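Local coordinates for protein probable mRNA-capping enzyme (Acanthamoeba polyphaga mimivirus, PDB 3BGY) that removes the terminal phosphate from the 5'-triphosphate end of mRNA through this N-terminal tunnel-type triphosphatase domain, the first step of cap synthesis by a multifunctional enzyme, at residues Ser102-Ser105 with Ser106-Ser110; Asn217-Asp220 with Ile221-Glu225. All coordinates share one frame; numbering follows the deposited sequence.

Contact 1. Residues Ser102-Ser105 with Ser106-Ser110; sequences SKAS and SNDIS
Ser-105 meets Asp-108 through its hydroxyl: Asp-108 N donates to Ser-105 OG over 3.0 Å, with an N-H...O angle of 152°. The chi1 of Ser-105, 80°, sets OG between its own backbone N and carbonyl carbon, from where it can reach forward over the first turn of helix 106-115. The same residue also opens the main-chain bonding of that helix, because Ser-105 O takes the N-H of Ile-109 at 3.1 Å. The tight side lies here. Ile-109, buried, runs its CG1 to 3.4 Å from Ser-105 O and its CD1 to 4.0 Å from Ala-104 O, and beyond the two segments it rests on Phe-97 and Phe-101 of helix 91-101 and on Tyr-172 of strand 169-183. The other side faces solvent: Ser-105 and Ser-106 are exposed and Asp-108 partly so. There the carboxylate of Asp-108 stands over the serine hydroxyl without a bond to it, and its OD1 forms a salt bridge with Arg-111 further along the helix. A serine whose side chain accepts the N-H three residues on, while its carbonyl starts the helix, is the classical N-cap, here following the short loop between two consecutive helices.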
ATOM      1  N   SER A 102       6.109  -3.009 -23.436  1.00 35.79           N
ATOM      2  CA  SER A 102       4.710  -3.238 -23.875  1.00 41.06           C
ATOM      3  C   SER A 102       4.449  -4.563 -24.602  1.00 42.33           C
ATOM      4  O   SER A 102       3.381  -5.164 -24.442  1.00 38.75           O
ATOM      5  CB  SER A 102       4.227  -2.097 -24.786  1.00 38.05           C
ATOM      6  OG  SER A 102       3.433  -1.157 -24.080  1.00 53.29           O
ATOM      7  N   LYS A 103       5.427  -4.982 -25.408  1.00 37.56           N
ATOM      8  CA  LYS A 103       5.362  -6.214 -26.199  1.00 43.65           C
ATOM      9  C   LYS A 103       6.451  -7.233 -25.813  1.00 39.70           C
ATOM     10  O   LYS A 103       6.645  -8.232 -26.518  1.00 44.49           O
ATOM     11  CB  LYS A 103       5.465  -5.871 -27.706  1.00 43.86           C
ATOM     12  CG  LYS A 103       4.418  -4.870 -28.216  1.00 49.18           C
ATOM     13  CD  LYS A 103       4.559  -4.548 -29.699  1.00 53.84           C
ATOM     14  CE  LYS A 103       3.572  -3.453 -30.104  1.00 54.44           C
ATOM     15  NZ  LYS A 103       3.456  -3.279 -31.582  1.00 61.45           N
ATOM     16  N   ALA A 104       7.159  -6.990 -24.703  1.00 38.21           N
ATOM     17  CA  ALA A 104       8.234  -7.893 -24.238  1.00 32.67           C
ATOM     18  C   ALA A 104       7.704  -9.123 -23.501  1.00 28.75           C
ATOM     19  O   ALA A 104       6.565  -9.113 -23.017  1.00 37.32           O
ATOM     20  CB  ALA A 104       9.218  -7.148 -23.351  1.00 34.88           C
ATOM     21  N   SER A 105       8.532 -10.164 -23.380  1.00 24.46           N
ATOM     22  CA  SER A 105       8.108 -11.393 -22.690  1.00 26.35           C
ATOM     23  C   SER A 105       8.028 -11.170 -21.179  1.00 23.07           C
ATOM     24  O   SER A 105       8.753 -10.330 -20.644  1.00 22.20           O
ATOM     25  CB  SER A 105       9.052 -12.562 -22.988  1.00 22.18           C
ATOM     26  OG  SER A 105      10.232 -12.500 -22.206  1.00 25.07           O
ATOM     27  N   SER A 106       7.204 -11.954 -20.481  1.00 22.79           N
ATOM     28  CA  SER A 106       7.097 -11.794 -19.031  1.00 22.96           C
ATOM     29  C   SER A 106       8.422 -12.137 -18.317  1.00 21.45           C
ATOM     30  O   SER A 106       8.773 -11.515 -17.307  1.00 20.92           O
ATOM     31  CB  SER A 106       5.923 -12.590 -18.461  1.00 29.63           C
ATOM     32  OG  SER A 106       6.205 -13.957 -18.428  1.00 30.15           O
ATOM     33  N   ASN A 107       9.198 -13.062 -18.896  1.00 20.22           N
ATOM     34  CA  ASN A 107      10.500 -13.434 -18.332  1.00 23.59           C
ATOM     35  C   ASN A 107      11.491 -12.278 -18.466  1.00 18.96           C
ATOM     36  O   ASN A 107      12.265 -12.043 -17.538  1.00 22.85           O
ATOM     37  CB  ASN A 107      11.068 -14.688 -19.000  1.00 28.74           C
ATOM     38  CG  ASN A 107      12.164 -15.336 -18.171  1.00 36.10           C
ATOM     39  OD1 ASN A 107      13.327 -15.337 -18.560  1.00 49.06           O
ATOM     40  ND2 ASN A 107      11.795 -15.877 -17.019  1.00 42.08           N
ATOM     41  N   ASP A 108      11.413 -11.539 -19.581  1.00 20.70           N
ATOM     42  CA  ASP A 108      12.264 -10.356 -19.840  1.00 20.62           C
ATOM     43  C   ASP A 108      11.919  -9.266 -18.835  1.00 20.78           C
ATOM     44  O   ASP A 108      12.809  -8.570 -18.340  1.00 24.15           O
ATOM     45  CB  ASP A 108      12.020  -9.763 -21.237  1.00 24.23           C
ATOM     46  CG  ASP A 108      12.718 -10.545 -22.360  1.00 32.85           C
ATOM     47  OD1 ASP A 108      13.635 -11.336 -22.070  1.00 30.43           O
ATOM     48  OD2 ASP A 108      12.340 -10.343 -23.529  1.00 34.62           O
ATOM     49  N   ILE A 109      10.618  -9.119 -18.554  1.00 20.02           N
ATOM     50  CA  ILE A 109      10.146  -8.131 -17.592  1.00 18.84           C
ATOM     51  C   ILE A 109      10.585  -8.486 -16.166  1.00 16.26           C
ATOM     52  O   ILE A 109      11.120  -7.615 -15.454  1.00 21.19           O
ATOM     53  CB  ILE A 109       8.594  -7.934 -17.667  1.00 14.64           C
ATOM     54  CG1 ILE A 109       8.208  -7.418 -19.048  1.00 17.53           C
ATOM     55  CG2 ILE A 109       8.110  -6.961 -16.522  1.00 17.96           C
ATOM     56  CD1 ILE A 109       6.718  -7.375 -19.366  1.00 19.86           C
ATOM     57  N   SER A 110      10.420  -9.747 -15.767  0.50 17.31           N
ATOM     58  CA  SER A 110      10.816 -10.187 -14.426  0.50 15.60           C
ATOM     59  C   SER A 110      12.312 -10.022 -14.180  0.50 18.13           C
ATOM     60  O   SER A 110      12.724  -9.498 -13.145  0.50 14.08           O
ATOM     61  CB  SER A 110      10.439 -11.642 -14.186  0.50 16.48           C
ATOM     62  OG  SER A 110       9.042 -11.818 -14.207  0.50 13.19           O
TER

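Contact 2. Residues Asn217-Asp220 with Ile221-Glu225; sequences NKID and INTLE
Asp-220 and Asn-222 form an aspartate N-cap, their side chains lying next to each other and pointing the same way at the start of helix 221-235. The carboxylate and amide planes are 24° apart, nearly coplanar, and one oxygen serves both donors. Asn-222 ND2 reaches Asp-220 OD1 at 2.8 Å, almost along the C-O axis, whereas Asn-222 N comes to the same OD1 at 2.9 Å from the anti side, 25° out of the carboxylate plane. Two N-H groups thus grip a single acceptor and limit rotation of the carboxylate. With CG of Asp-220 anti to the backbone N (chi1 -171°), OD1 is carried forward to the N-H of Asn-222 in the first turn, which has no earlier helical carbonyl to bond; the positive end of the helix dipole would be expected to favour its negative charge there. ND2 has a further partner, the hydroxyl of Tyr-20 on helix 17-32.

Beside the cap sits a hydrophobic staple between Ile-219, the residue before it, and Leu-224, the fourth of the helix. Ile-219 CD1 packs on the first turn, against the backbone of Leu-224 and 3.8 Å from Leu-224 CB, and Leu-224 carries the helix onto Phe-38 and Val-40 of strand 36-42. Asp-220 O accepts the helical bond from Leu-224 N at 3.1 Å and a weak one from Thr-223 N. On the exposed side a water bridges the cap to the first turn: it accepts from Asp-220 N at 2.9 Å and bonds Thr-223 OG1, also at 2.9 Å.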
ATOM      1  N   ASN A 217       4.082   4.712  14.026  1.00 18.31           N
ATOM      2  CA  ASN A 217       4.554   4.189  15.327  1.00 19.94           C
ATOM      3  C   ASN A 217       3.329   3.587  15.990  1.00 18.89           C
ATOM      4  O   ASN A 217       2.198   3.896  15.590  1.00 16.67           O
ATOM      5  CB  ASN A 217       5.073   5.291  16.249  1.00 22.67           C
ATOM      6  CG  ASN A 217       6.263   6.018  15.694  1.00 19.59           C
ATOM      7  OD1 ASN A 217       7.301   5.412  15.422  1.00 26.07           O
ATOM      8  ND2 ASN A 217       6.115   7.319  15.492  1.00 23.37           N
ATOM      9  N   LYS A 218       3.548   2.703  16.964  1.00 19.42           N
ATOM     10  CA  LYS A 218       2.455   2.068  17.735  1.00 17.69           C
ATOM     11  C   LYS A 218       1.681   3.151  18.475  1.00 18.24           C
ATOM     12  O   LYS A 218       2.241   4.204  18.811  1.00 19.51           O
ATOM     13  CB  LYS A 218       3.052   1.101  18.783  1.00 23.71           C
ATOM     14  CG  LYS A 218       2.038   0.345  19.689  1.00 33.03           C
ATOM     15  CD  LYS A 218       2.642  -0.106  21.050  1.00 34.20           C
ATOM     16  CE  LYS A 218       3.214   1.067  21.874  1.00 46.11           C
ATOM     17  NZ  LYS A 218       3.262   0.807  23.361  1.00 34.58           N
ATOM     18  N   ILE A 219       0.374   2.938  18.609  1.00 15.47           N
ATOM     19  CA  ILE A 219      -0.502   3.837  19.360  1.00 13.56           C
ATOM     20  C   ILE A 219      -1.418   2.934  20.181  1.00 12.05           C
ATOM     21  O   ILE A 219      -1.531   1.749  19.895  1.00 14.06           O
ATOM     22  CB  ILE A 219      -1.377   4.789  18.483  1.00 17.97           C
ATOM     23  CG1 ILE A 219      -2.282   4.025  17.500  1.00 13.72           C
ATOM     24  CG2 ILE A 219      -0.486   5.760  17.719  1.00 19.78           C
ATOM     25  CD1 ILE A 219      -3.203   4.903  16.693  1.00 15.85           C
ATOM     26  N   ASP A 220      -2.061   3.518  21.183  1.00 15.34           N
ATOM     27  CA  ASP A 220      -3.004   2.779  22.025  1.00 15.88           C
ATOM     28  C   ASP A 220      -4.211   2.476  21.142  1.00 11.88           C
ATOM     29  O   ASP A 220      -4.617   3.297  20.338  1.00 13.17           O
ATOM     30  CB  ASP A 220      -3.436   3.676  23.181  1.00 13.81           C
ATOM     31  CG  ASP A 220      -4.259   2.928  24.244  1.00 13.73           C
ATOM     32  OD1 ASP A 220      -5.493   2.869  24.124  1.00 16.96           O
ATOM     33  OD2 ASP A 220      -3.650   2.404  25.182  1.00 18.00           O
ATOM     34  N   ILE A 221      -4.852   1.325  21.359  1.00 11.89           N
ATOM     35  CA  ILE A 221      -6.033   0.988  20.563  1.00 12.59           C
ATOM     36  C   ILE A 221      -7.190   1.986  20.701  1.00 14.38           C
ATOM     37  O   ILE A 221      -7.998   2.155  19.781  1.00 14.17           O
ATOM     38  CB  ILE A 221      -6.504  -0.424  20.881  1.00 14.20           C
ATOM     39  CG1 ILE A 221      -7.523  -0.894  19.833  1.00 16.23           C
ATOM     40  CG2 ILE A 221      -7.041  -0.489  22.288  1.00 17.02           C
ATOM     41  CD1 ILE A 221      -7.966  -2.309  20.009  1.00 18.04           C
ATOM     42  N   ASN A 222      -7.274   2.634  21.868  1.00 14.28           N
ATOM     43  CA  ASN A 222      -8.336   3.601  22.089  1.00 13.69           C
ATOM     44  C   ASN A 222      -8.114   4.843  21.224  1.00 14.35           C
ATOM     45  O   ASN A 222      -9.064   5.437  20.736  1.00 17.49           O
ATOM     46  CB  ASN A 222      -8.473   3.916  23.578  1.00 14.06           C
ATOM     47  CG  ASN A 222      -8.961   2.710  24.348  1.00 15.96           C
ATOM     48  OD1 ASN A 222     -10.136   2.343  24.235  1.00 17.15           O
ATOM     49  ND2 ASN A 222      -8.053   2.017  25.015  1.00 16.78           N
ATOM     50  N   THR A 223      -6.840   5.200  21.032  1.00 13.29           N
ATOM     51  CA  THR A 223      -6.485   6.308  20.119  1.00 14.90           C
ATOM     52  C   THR A 223      -6.822   5.890  18.660  1.00 13.55           C
ATOM     53  O   THR A 223      -7.384   6.695  17.878  1.00 14.97           O
ATOM     54  CB  THR A 223      -4.990   6.625  20.265  1.00 14.04           C
ATOM     55  OG1 THR A 223      -4.732   6.888  21.636  1.00 16.96           O
ATOM     56  CG2 THR A 223      -4.570   7.838  19.451  1.00 17.69           C
ATOM     57  N   LEU A 224      -6.534   4.631  18.312  1.00 14.32           N
ATOM     58  CA  LEU A 224      -6.835   4.113  16.970  1.00 10.85           C
ATOM     59  C   LEU A 224      -8.335   4.144  16.715  1.00 14.83           C
ATOM     60  O   LEU A 224      -8.766   4.619  15.662  1.00 14.64           O
ATOM     61  CB  LEU A 224      -6.322   2.685  16.810  1.00 12.90           C
ATOM     62  CG  LEU A 224      -6.657   1.930  15.510  1.00 15.28           C
ATOM     63  CD1 LEU A 224      -5.925   2.569  14.336  1.00 14.14           C
ATOM     64  CD2 LEU A 224      -6.294   0.480  15.635  1.00 15.69           C
ATOM     65  N   GLU A 225      -9.121   3.742  17.723  1.00 15.52           N
ATOM     66  CA  GLU A 225     -10.583   3.704  17.572  1.00 13.69           C
ATOM     67  C   GLU A 225     -11.113   5.115  17.363  1.00 15.98           C
ATOM     68  O   GLU A 225     -11.951   5.326  16.487  1.00 17.71           O
ATOM     69  CB  GLU A 225     -11.238   3.042  18.799  1.00 16.28           C
ATOM     70  CG  GLU A 225     -12.656   2.574  18.579  1.00 26.77           C
ATOM     71  CD  GLU A 225     -13.141   1.616  19.671  1.00 30.78           C
ATOM     72  OE1 GLU A 225     -12.647   1.676  20.815  1.00 36.61           O
ATOM     73  OE2 GLU A 225     -14.005   0.773  19.367  1.00 37.07           O
TER
HETATM   74  O   HOH W   1      -1.883   6.340  21.800  1.00 20.34           O

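Both contacts are helix starts, but they belong to different elements: contact 1 joins two consecutive helices, 91-101 and 106-115, while contact 2 leads from strand 208-215 into the last helix, 221-235. They lie on opposite sides of the chain's centre, with contact centres about 44 Å apart and nearest atoms about 32 Å apart, so neither touches the other. Contact 1 is a surface contact in which Ile-109 alone of the touching residues is buried; contact 2 is partly buried, through Ile-221 and Leu-224. The capping groups, both on exposed residues, differ too: a neutral hydroxyl takes one backbone N-H in contact 1, whereas in contact 2 a carboxylate oxygen takes two donors from one asparagine.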